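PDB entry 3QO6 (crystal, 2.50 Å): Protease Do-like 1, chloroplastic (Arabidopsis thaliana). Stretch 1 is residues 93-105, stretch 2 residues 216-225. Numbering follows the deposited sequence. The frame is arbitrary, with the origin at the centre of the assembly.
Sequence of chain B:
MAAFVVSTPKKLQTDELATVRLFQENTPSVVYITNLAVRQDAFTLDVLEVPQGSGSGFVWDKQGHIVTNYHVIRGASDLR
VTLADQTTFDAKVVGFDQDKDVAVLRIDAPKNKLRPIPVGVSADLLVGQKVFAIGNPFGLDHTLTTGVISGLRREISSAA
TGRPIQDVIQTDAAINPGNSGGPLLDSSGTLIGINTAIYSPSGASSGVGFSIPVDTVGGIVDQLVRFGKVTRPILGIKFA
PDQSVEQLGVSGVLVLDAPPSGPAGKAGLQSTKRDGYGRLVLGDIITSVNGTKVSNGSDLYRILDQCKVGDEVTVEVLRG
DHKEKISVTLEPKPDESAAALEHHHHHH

Stretch 1 93-105: VVGFDQDKDVAVL
Stretch 2 (216-225) TVGGIVDQLV

Stretch 1 is a β-hairpin. Its first strand, 93-97, leads through a turn at residues 98-101 into the second strand, 102-105. The strands are antiparallel. Gly 95 pairs with Val 104: Val 104 N donates to Gly 95 O at 2.9 Å, and the return bond from Gly 95 N to Val 104 O is weak at 3.4 Å. Asp 97 pairs with Val 102, with Asp 97 N to Val 102 O at 2.9 Å and Val 102 N to Asp 97 O at 3.2 Å. Phi/psi is -169/154 at Phe 96 and -119/137 at Val 104, but Val 94 departs from strand values at -59/-39. In the turn, Gln 98 and Asp 99 lie near -66/-37, Lys 100 is at -102/17 and Asp 101 at 42/41. A weak bond from Asp 99 N to Asp 97 OD1, 3.0 Å, helps brace the turn.

Stretch 2 is helical throughout. Regular bonds include Val 221 N to Val 217 O at 2.9 Å and Leu 224 N to Ile 220 O at 2.9 Å. The helix axis passes 7.8 Å from the first strand at 134° and 8.7 Å from the second at 45°. The register is set by CA pairs: Gly 95 CA to Leu 224 CA 5.6 Å, Val 104 CA to Val 221 CA 6.7 Å, and Val 102 CA to Val 217 CA 7.1 Å.

No hydrogen bond crosses between the stretches. Packing buries 493 Å², both sides summed. Leu 224 has the largest covered area. Its rotamer is m,t (-78°, 177°). CD2 lies against the first strand, 3.2 Å from Phe 96 N and 3.6 Å from Gly 95 C; CD1 touches both strands, 3.5 Å from Val 104 CG2 and 4.3 Å from Asp 97 N. Gly 95 suits this close approach: an ideal CB would be 3.1 Å from Leu 224 CD2. Its phi/psi of 163/178 also calls for glycine, because a CB would jam against the preceding carbonyl O.

Val 102 and Val 104 both point toward the helix, with chi1 t at 171° and -176°. Ala 103 between them points away, as alternation in a strand requires. Val 102 CG1 meets Ile 220 CG2 at 3.6 Å, while Val 102 CG2 is 4.3 Å from Val 217 CG2. Val 104 CG2 packs on Val 221 CG2 at 4.0 Å. These branched side chains carry no polar groups, so burying them leaves no side-chain hydrogen bond unmet.

Ile 220, m,t (-67°, -177°), points toward stretch 1, and its CD1 packs at the turn. This methyl is 3.6 Å from Lys 100 CB and 3.4 Å from Asp 97 OD2. Lys 100 thus contributes aliphatic surface, while its end leads away and NZ bonds elsewhere in the structure. Asp 97, chi1 t, points toward the helix. Both its carboxylate oxygens are hydrogen-bonded elsewhere, so its burial leaves neither unsatisfied.

At the other end, Val 94, chi1 t, points toward the helix and sets CG1 3.4 Å from Leu 224 O. Gly 218 and Gly 219 make no contact with stretch 1.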

# COMPACT_ATOMS: atom_id res chain seq x y z
N VAL B 93 14.46 -5.70 37.64
CA VAL B 93 15.41 -6.15 36.64
C VAL B 93 16.78 -6.47 37.23
O VAL B 93 17.59 -5.57 37.42
CB VAL B 93 15.57 -5.08 35.55
CG1 VAL B 93 16.57 -5.54 34.52
CG2 VAL B 93 14.24 -4.81 34.91
N VAL B 94 17.05 -7.73 37.52
CA VAL B 94 18.36 -8.10 38.06
C VAL B 94 19.52 -7.73 37.13
O VAL B 94 20.58 -7.30 37.59
CB VAL B 94 18.44 -9.62 38.32
CG1 VAL B 94 19.86 -10.02 38.71
CG2 VAL B 94 17.42 -10.04 39.37
N GLY B 95 19.33 -7.90 35.82
CA GLY B 95 20.40 -7.61 34.86
C GLY B 95 20.16 -8.23 33.49
O GLY B 95 19.18 -8.95 33.28
N PHE B 96 21.06 -7.99 32.55
CA PHE B 96 20.84 -8.53 31.22
C PHE B 96 22.01 -8.46 30.22
O PHE B 96 22.88 -7.60 30.29
CB PHE B 96 19.63 -7.82 30.63
CG PHE B 96 19.82 -6.35 30.42
CD1 PHE B 96 20.56 -5.88 29.32
CD2 PHE B 96 19.29 -5.42 31.32
CE1 PHE B 96 20.77 -4.49 29.13
CE2 PHE B 96 19.50 -4.03 31.14
CZ PHE B 96 20.24 -3.57 30.05
N ASP B 97 21.99 -9.39 29.26
CA ASP B 97 23.01 -9.48 28.22
C ASP B 97 22.36 -9.23 26.87
O ASP B 97 21.67 -10.10 26.37
CB ASP B 97 23.61 -10.87 28.22
CG ASP B 97 24.81 -10.97 27.34
OD1 ASP B 97 24.95 -10.15 26.40
OD2 ASP B 97 25.61 -11.88 27.58
N GLN B 98 22.60 -8.07 26.26
CA GLN B 98 21.98 -7.76 24.97
C GLN B 98 22.45 -8.61 23.82
O GLN B 98 21.70 -8.85 22.87
CB GLN B 98 22.23 -6.31 24.59
CG GLN B 98 21.45 -5.30 25.36
CD GLN B 98 21.45 -3.97 24.65
OE1 GLN B 98 22.47 -3.58 24.08
NE2 GLN B 98 20.32 -3.26 24.67
N ASP B 99 23.69 -9.06 23.87
CA ASP B 99 24.20 -9.84 22.78
C ASP B 99 23.53 -11.17 22.63
O ASP B 99 23.24 -11.57 21.51
CB ASP B 99 25.70 -10.01 22.92
CG ASP B 99 26.44 -8.75 22.56
OD1 ASP B 99 25.86 -7.90 21.84
OD2 ASP B 99 27.61 -8.62 22.97
N LYS B 100 23.27 -11.85 23.73
CA LYS B 100 22.63 -13.15 23.67
C LYS B 100 21.15 -13.04 24.03
O LYS B 100 20.51 -14.03 24.34
CB LYS B 100 23.34 -14.11 24.61
CG LYS B 100 24.85 -14.13 24.45
CD LYS B 100 25.22 -14.69 23.09
CE LYS B 100 26.72 -14.76 22.87
NZ LYS B 100 27.01 -15.19 21.46
N ASP B 101 20.63 -11.81 23.99
CA ASP B 101 19.23 -11.52 24.30
C ASP B 101 18.63 -12.26 25.50
O ASP B 101 17.47 -12.68 25.48
CB ASP B 101 18.36 -11.76 23.06
CG ASP B 101 17.01 -11.08 23.15
OD1 ASP B 101 16.87 -10.02 23.80
OD2 ASP B 101 16.06 -11.60 22.55
N VAL B 102 19.42 -12.37 26.56
CA VAL B 102 19.03 -13.01 27.82
C VAL B 102 18.85 -11.97 28.93
O VAL B 102 19.65 -11.05 29.06
CB VAL B 102 20.11 -13.95 28.28
CG1 VAL B 102 19.80 -14.45 29.68
CG2 VAL B 102 20.21 -15.09 27.31
N ALA B 103 17.81 -12.12 29.75
CA ALA B 103 17.59 -11.16 30.82
C ALA B 103 17.14 -11.85 32.09
O ALA B 103 16.46 -12.88 32.04
CB ALA B 103 16.58 -10.14 30.40
N VAL B 104 17.52 -11.32 33.25
CA VAL B 104 17.07 -11.93 34.49
C VAL B 104 16.24 -10.98 35.34
O VAL B 104 16.57 -9.81 35.48
CB VAL B 104 18.21 -12.45 35.35
CG1 VAL B 104 17.62 -13.15 36.56
CG2 VAL B 104 19.08 -13.40 34.57
N LEU B 105 15.16 -11.49 35.90
CA LEU B 105 14.27 -10.71 36.72
C LEU B 105 14.21 -11.32 38.10
O LEU B 105 14.64 -12.47 38.30
CB LEU B 105 12.88 -10.71 36.12
CG LEU B 105 12.34 -9.56 35.28
CD1 LEU B 105 13.41 -8.88 34.44
CD2 LEU B 105 11.24 -10.11 34.41
N THR B 216 24.60 -21.75 26.96
CA THR B 216 25.09 -20.40 27.04
C THR B 216 24.19 -19.59 27.99
O THR B 216 24.63 -18.62 28.60
CB THR B 216 25.28 -19.76 25.61
OG1 THR B 216 24.34 -18.72 25.38
CG2 THR B 216 25.18 -20.81 24.55
N VAL B 217 22.96 -20.04 28.18
CA VAL B 217 22.03 -19.34 29.06
C VAL B 217 22.46 -19.43 30.52
O VAL B 217 22.58 -18.42 31.20
CB VAL B 217 20.59 -19.91 28.90
CG1 VAL B 217 19.69 -19.49 30.06
CG2 VAL B 217 20.00 -19.40 27.62
N GLY B 218 22.69 -20.66 30.98
CA GLY B 218 23.09 -20.88 32.36
C GLY B 218 24.27 -20.04 32.82
O GLY B 218 24.26 -19.54 33.94
N GLY B 219 25.28 -19.90 31.97
CA GLY B 219 26.44 -19.11 32.34
C GLY B 219 26.04 -17.66 32.59
O GLY B 219 26.38 -17.08 33.63
N ILE B 220 25.33 -17.09 31.62
CA ILE B 220 24.85 -15.72 31.66
C ILE B 220 23.94 -15.45 32.86
O ILE B 220 24.05 -14.41 33.50
CB ILE B 220 24.08 -15.41 30.37
CG1 ILE B 220 25.06 -15.42 29.21
CG2 ILE B 220 23.30 -14.09 30.50
CD1 ILE B 220 24.42 -15.05 27.91
N VAL B 221 23.04 -16.38 33.18
CA VAL B 221 22.20 -16.16 34.34
C VAL B 221 23.07 -16.12 35.62
O VAL B 221 22.79 -15.32 36.52
CB VAL B 221 21.09 -17.24 34.45
CG1 VAL B 221 20.34 -17.12 35.77
CG2 VAL B 221 20.10 -17.06 33.30
N ASP B 222 24.11 -16.96 35.71
CA ASP B 222 24.98 -16.94 36.90
C ASP B 222 25.59 -15.56 37.03
O ASP B 222 25.39 -14.87 38.03
CB ASP B 222 26.12 -17.96 36.81
CG ASP B 222 25.62 -19.38 36.83
OD1 ASP B 222 24.80 -19.71 37.71
OD2 ASP B 222 26.06 -20.18 35.97
N GLN B 223 26.34 -15.17 36.00
CA GLN B 223 26.99 -13.88 36.01
C GLN B 223 26.05 -12.74 36.27
O GLN B 223 26.41 -11.75 36.90
CB GLN B 223 27.69 -13.64 34.70
CG GLN B 223 28.77 -14.62 34.41
CD GLN B 223 29.42 -14.30 33.11
OE1 GLN B 223 30.02 -13.22 32.96
NE2 GLN B 223 29.30 -15.20 32.13
N LEU B 224 24.83 -12.86 35.78
CA LEU B 224 23.87 -11.80 35.98
C LEU B 224 23.38 -11.70 37.43
O LEU B 224 23.11 -10.60 37.93
CB LEU B 224 22.70 -11.97 35.03
CG LEU B 224 22.94 -11.55 33.59
CD1 LEU B 224 21.70 -11.85 32.77
CD2 LEU B 224 23.28 -10.05 33.53
N VAL B 225 23.26 -12.84 38.11
CA VAL B 225 22.78 -12.84 39.49
C VAL B 225 23.89 -12.42 40.45
O VAL B 225 23.63 -11.82 41.48
CB VAL B 225 22.23 -14.24 39.89
CG1 VAL B 225 21.90 -14.25 41.35
CG2 VAL B 225 20.96 -14.57 39.09